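Local coordinates for protein Niban 2 (Homo sapiens, PDB 7CTP) that may help suppress apoptosis and promote melanoma cell invasion, and is a myristoylated, PH-domain protein of the Niban family, here without its C-terminal part, at residues 41-44 / 45-49; 288-291 / 292-296. All coordinates share one frame; numbering follows the deposited sequence.

In the fold
Each contact is local packing between side chains three or four residues apart within one helix, and the two helices are partners: interaction 1 is the last turns of helix 10-48, interaction 2 a mid-helix piece of the long helix 260-337. Their centres lie about 22 Å apart. Each meets the other helix, M43, R44 and E48 touching helix 260-337 and V289, L290 and V293 touching helix 10-48. Interaction 1 sits at the surface and is mostly polar: a salt bridge with a weak hydrogen bond, a water bridge and a helix end. Interaction 2 is partly buried and more apolar. Charged links to other parts of the chain occur in each, E46 with K202 and K292 with E32.

Interaction 1 of 2, residues 41-44 / 45-49; sequences NSMR and HEIEG
A water is held between S42 and E46, one helical turn apart, at 2.6 Å from S42 OG and 2.6 Å from E46 OE1, to which it donates. S42 OG and E46 OE1 are themselves 4.2 Å apart, so the water does the joining. The other carboxylate oxygen, E46 OE2, makes a salt bridge with K202, so both oxygens of this exposed acid are engaged.

Next round the helix, R44 runs out fully extended, CG anti to the backbone N (chi1 -171°), which brings R44 NE to 3.3 Å from E48 OE2. The hydrogen bond within this salt bridge is weak, with an N-H...O angle of 140°, and guanidinium and carboxylate planes stand 69° apart. E48 crosses the aliphatic part of R44, its OE2 3.6 Å from R44 CG. Buried M43 and the more exposed I47 lie side by side, pointing the same way, M43 CE to I47 CD1 at 4.2 Å, while M43 also packs on I304 and R305 of helix 260-337.

The helix ends at G49, whose positive phi takes the chain out of it: G49 N bonds to E46 O at 3.1 Å, and T50 N reaches back to H45 O, a Schellman motif closing helix 10-48.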
loop_
_atom_site.group_PDB
_atom_site.type_symbol
_atom_site.label_atom_id
_atom_site.label_comp_id
_atom_site.label_asym_id
_atom_site.label_seq_id
_atom_site.Cartn_x
_atom_site.Cartn_y
_atom_site.Cartn_z
ATOM N N ASN A 41 -1.075 -6.439 21.615
ATOM C CA ASN A 41 -2.308 -5.771 21.191
ATOM C C ASN A 41 -3.232 -6.729 20.449
ATOM O O ASN A 41 -4.458 -6.696 20.629
ATOM C CB ASN A 41 -1.991 -4.559 20.313
ATOM C CG ASN A 41 -1.338 -3.429 21.089
ATOM O OD1 ASN A 41 -1.545 -3.281 22.295
ATOM N ND2 ASN A 41 -0.552 -2.614 20.390
ATOM N N SER A 42 -2.661 -7.589 19.608
ATOM C CA SER A 42 -3.472 -8.536 18.855
ATOM C C SER A 42 -4.078 -9.565 19.793
ATOM O O SER A 42 -5.273 -9.880 19.705
ATOM C CB SER A 42 -2.634 -9.214 17.769
ATOM O OG SER A 42 -3.378 -10.221 17.088
ATOM N N MET A 43 -3.273 -10.080 20.723
ATOM C CA MET A 43 -3.798 -11.068 21.660
ATOM C C MET A 43 -4.842 -10.461 22.580
ATOM O O MET A 43 -5.819 -11.130 22.938
ATOM C CB MET A 43 -2.667 -11.688 22.469
ATOM C CG MET A 43 -1.816 -12.601 21.638
ATOM S SD MET A 43 -0.599 -13.427 22.661
ATOM C CE MET A 43 -1.659 -14.523 23.629
ATOM N N ARG A 44 -4.667 -9.197 22.969
ATOM C CA ARG A 44 -5.675 -8.577 23.821
ATOM C C ARG A 44 -7.008 -8.482 23.092
ATOM O O ARG A 44 -8.065 -8.758 23.676
ATOM C CB ARG A 44 -5.214 -7.205 24.299
ATOM C CG ARG A 44 -6.124 -6.613 25.370
ATOM C CD ARG A 44 -5.626 -5.262 25.825
ATOM N NE ARG A 44 -6.540 -4.632 26.771
ATOM C CZ ARG A 44 -6.398 -3.389 27.218
ATOM N NH1 ARG A 44 -5.380 -2.649 26.801
ATOM N NH2 ARG A 44 -7.271 -2.885 28.083
ATOM N N HIS A 45 -6.973 -8.130 21.800
ATOM C CA HIS A 45 -8.201 -8.050 21.013
ATOM C C HIS A 45 -8.891 -9.406 20.933
ATOM O O HIS A 45 -10.108 -9.508 21.121
ATOM C CB HIS A 45 -7.897 -7.519 19.609
ATOM C CG HIS A 45 -7.768 -6.030 19.541
ATOM N ND1 HIS A 45 -8.675 -5.176 20.131
ATOM C CD2 HIS A 45 -6.836 -5.244 18.953
ATOM C CE1 HIS A 45 -8.307 -3.926 19.910
ATOM N NE2 HIS A 45 -7.194 -3.939 19.197
ATOM N N GLU A 46 -8.123 -10.465 20.660
ATOM C CA GLU A 46 -8.712 -11.794 20.521
ATOM C C GLU A 46 -9.283 -12.278 21.848
ATOM O O GLU A 46 -10.435 -12.725 21.916
ATOM C CB GLU A 46 -7.672 -12.780 19.988
ATOM C CG GLU A 46 -7.231 -12.486 18.560
ATOM C CD GLU A 46 -6.045 -13.326 18.119
ATOM O OE1 GLU A 46 -5.112 -13.516 18.924
ATOM O OE2 GLU A 46 -6.043 -13.789 16.959
ATOM N N ILE A 47 -8.498 -12.159 22.920
ATOM C CA ILE A 47 -8.881 -12.722 24.211
ATOM C C ILE A 47 -10.060 -11.963 24.807
ATOM O O ILE A 47 -10.961 -12.561 25.416
ATOM C CB ILE A 47 -7.665 -12.730 25.156
ATOM C CG1 ILE A 47 -6.678 -13.823 24.742
ATOM C CG2 ILE A 47 -8.103 -12.909 26.603
ATOM C CD1 ILE A 47 -5.327 -13.708 25.408
ATOM N N GLU A 48 -10.077 -10.643 24.647
ATOM C CA GLU A 48 -11.192 -9.844 25.135
ATOM C C GLU A 48 -12.352 -9.791 24.151
ATOM O O GLU A 48 -13.419 -9.273 24.500
ATOM C CB GLU A 48 -10.712 -8.426 25.468
ATOM C CG GLU A 48 -9.767 -8.375 26.678
ATOM C CD GLU A 48 -9.431 -6.964 27.131
ATOM O OE1 GLU A 48 -9.049 -6.799 28.310
ATOM O OE2 GLU A 48 -9.539 -6.025 26.319
ATOM N N GLY A 49 -12.177 -10.334 22.952
ATOM C CA GLY A 49 -13.237 -10.345 21.961
ATOM C C GLY A 49 -13.573 -8.987 21.382
ATOM O O GLY A 49 -14.729 -8.748 21.010
HETATM O O HOH W 1 -2.921 -12.574 17.984
#

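Interaction 2 of 2, residues 288-291 / 292-296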
loop_
_atom_site.group_PDB
_atom_site.type_symbol
_atom_site.label_atom_id
_atom_site.label_comp_id
_atom_site.label_asym_id
_atom_site.label_seq_id
_atom_site.Cartn_x
_atom_site.Cartn_y
_atom_site.Cartn_z
ATOM N N GLU A 288 16.618 -12.729 8.890
ATOM C CA GLU A 288 17.290 -13.263 10.070
ATOM C C GLU A 288 16.534 -12.893 11.341
ATOM O O GLU A 288 16.275 -13.749 12.197
ATOM C CB GLU A 288 18.730 -12.754 10.132
ATOM C CG GLU A 288 19.516 -13.258 11.338
ATOM C CD GLU A 288 20.917 -12.673 11.393
ATOM O OE1 GLU A 288 21.169 -11.658 10.706
ATOM O OE2 GLU A 288 21.767 -13.232 12.121
ATOM N N VAL A 289 16.147 -11.623 11.467
ATOM C CA VAL A 289 15.475 -11.171 12.683
ATOM C C VAL A 289 14.056 -11.724 12.751
ATOM O O VAL A 289 13.572 -12.101 13.831
ATOM C CB VAL A 289 15.508 -9.632 12.765
ATOM C CG1 VAL A 289 14.596 -9.123 13.903
ATOM C CG2 VAL A 289 16.933 -9.152 13.004
ATOM N N LEU A 290 13.368 -11.799 11.602
ATOM C CA LEU A 290 12.009 -12.344 11.580
ATOM C C LEU A 290 12.000 -13.777 12.081
ATOM O O LEU A 290 11.152 -14.154 12.894
ATOM C CB LEU A 290 11.420 -12.256 10.168
ATOM C CG LEU A 290 10.002 -12.794 9.964
ATOM C CD1 LEU A 290 9.020 -12.074 10.883
ATOM C CD2 LEU A 290 9.585 -12.664 8.498
ATOM N N SER A 291 12.976 -14.575 11.645
ATOM C CA SER A 291 13.117 -15.938 12.148
ATOM C C SER A 291 13.385 -15.949 13.648
ATOM O O SER A 291 12.848 -16.795 14.378
ATOM C CB SER A 291 14.236 -16.655 11.397
ATOM O OG SER A 291 14.436 -17.962 11.912
ATOM N N LYS A 292 14.197 -15.008 14.131
ATOM C CA LYS A 292 14.514 -14.970 15.553
ATOM C C LYS A 292 13.289 -14.617 16.385
ATOM O O LYS A 292 13.064 -15.219 17.447
ATOM C CB LYS A 292 15.652 -13.987 15.818
ATOM C CG LYS A 292 15.936 -13.746 17.301
ATOM C CD LYS A 292 17.163 -12.859 17.481
ATOM C CE LYS A 292 16.811 -11.393 17.290
ATOM N NZ LYS A 292 17.993 -10.486 17.419
ATOM N N VAL A 293 12.483 -13.648 15.938
ATOM C CA VAL A 293 11.312 -13.285 16.731
ATOM C C VAL A 293 10.264 -14.392 16.682
ATOM O O VAL A 293 9.584 -14.657 17.681
ATOM C CB VAL A 293 10.733 -11.921 16.301
ATOM C CG1 VAL A 293 11.748 -10.820 16.541
ATOM C CG2 VAL A 293 10.260 -11.921 14.851
ATOM N N GLN A 294 10.129 -15.074 15.539
ATOM C CA GLN A 294 9.131 -16.138 15.439
ATOM C C GLN A 294 9.475 -17.306 16.355
ATOM O O GLN A 294 8.573 -18.009 16.827
ATOM C CB GLN A 294 8.992 -16.622 13.994
ATOM C CG GLN A 294 8.288 -15.632 13.057
ATOM C CD GLN A 294 8.437 -15.992 11.588
ATOM O OE1 GLN A 294 9.315 -16.767 11.206
ATOM N NE2 GLN A 294 7.580 -15.418 10.753
ATOM N N GLN A 295 10.766 -17.504 16.641
ATOM C CA GLN A 295 11.185 -18.574 17.545
ATOM C C GLN A 295 10.739 -18.312 18.979
ATOM O O GLN A 295 10.353 -19.243 19.699
ATOM C CB GLN A 295 12.703 -18.744 17.487
ATOM C CG GLN A 295 13.202 -19.971 18.223
ATOM C CD GLN A 295 13.643 -21.073 17.294
ATOM O OE1 GLN A 295 13.423 -21.014 16.087
ATOM N NE2 GLN A 295 14.277 -22.089 17.854
ATOM N N VAL A 296 10.820 -17.057 19.433
ATOM C CA VAL A 296 10.422 -16.760 20.805
ATOM C C VAL A 296 8.963 -16.333 20.927
ATOM O O VAL A 296 8.483 -16.162 22.056
ATOM C CB VAL A 296 11.310 -15.680 21.448
ATOM C CG1 VAL A 296 12.768 -16.134 21.432
ATOM C CG2 VAL A 296 11.134 -14.345 20.737
#
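Q294 lies back across L290, one turn earlier in helix 260-337, and can be followed outward from its CB, which rests 3.5 Å from L290 O. CG is anti to its own carbonyl carbon (chi1 -72°), a turn that carries Q294 CG back over the preceding turn, to 3.2 Å from the same L290 O. The amide carbon CD of Q294 lies alongside both L290 O and L290 CG. At the tip the two branches part: OE1 stays near L290 O and the S291 CA, whereas Q294 NE2 is laid against the leucine, 3.6 Å from L290 CD1. The nitrogen's polar need is met beyond this helix, by a hydrogen bond to E204. L290 O meanwhile accepts the backbone N-H of Q294, with Q294 N at 3.0 Å from L290 O.

This is ordinary alpha-helical packing, set in a very long helix that lies against helix 10-48 in the helical part of the molecule, apart from the PH-type sheet. V289 and V293, both buried, meet four residues apart, V289 CG1 to V293 CG1 at 4.2 Å; three residues apart, V293 CG2 comes to 4.2 Å from L290 CD1. V289 packs on L28 and E32, L290 on Y31, and V293 on Y35, so these side chains are part of the seam with helix 10-48.

K292 starts from the same stretch of helix, with K292 CB 3.4 Å from V289 O. Its chain bends at chi3 (81°), and NZ ends in a salt bridge with E32, the residue that V289 also touches.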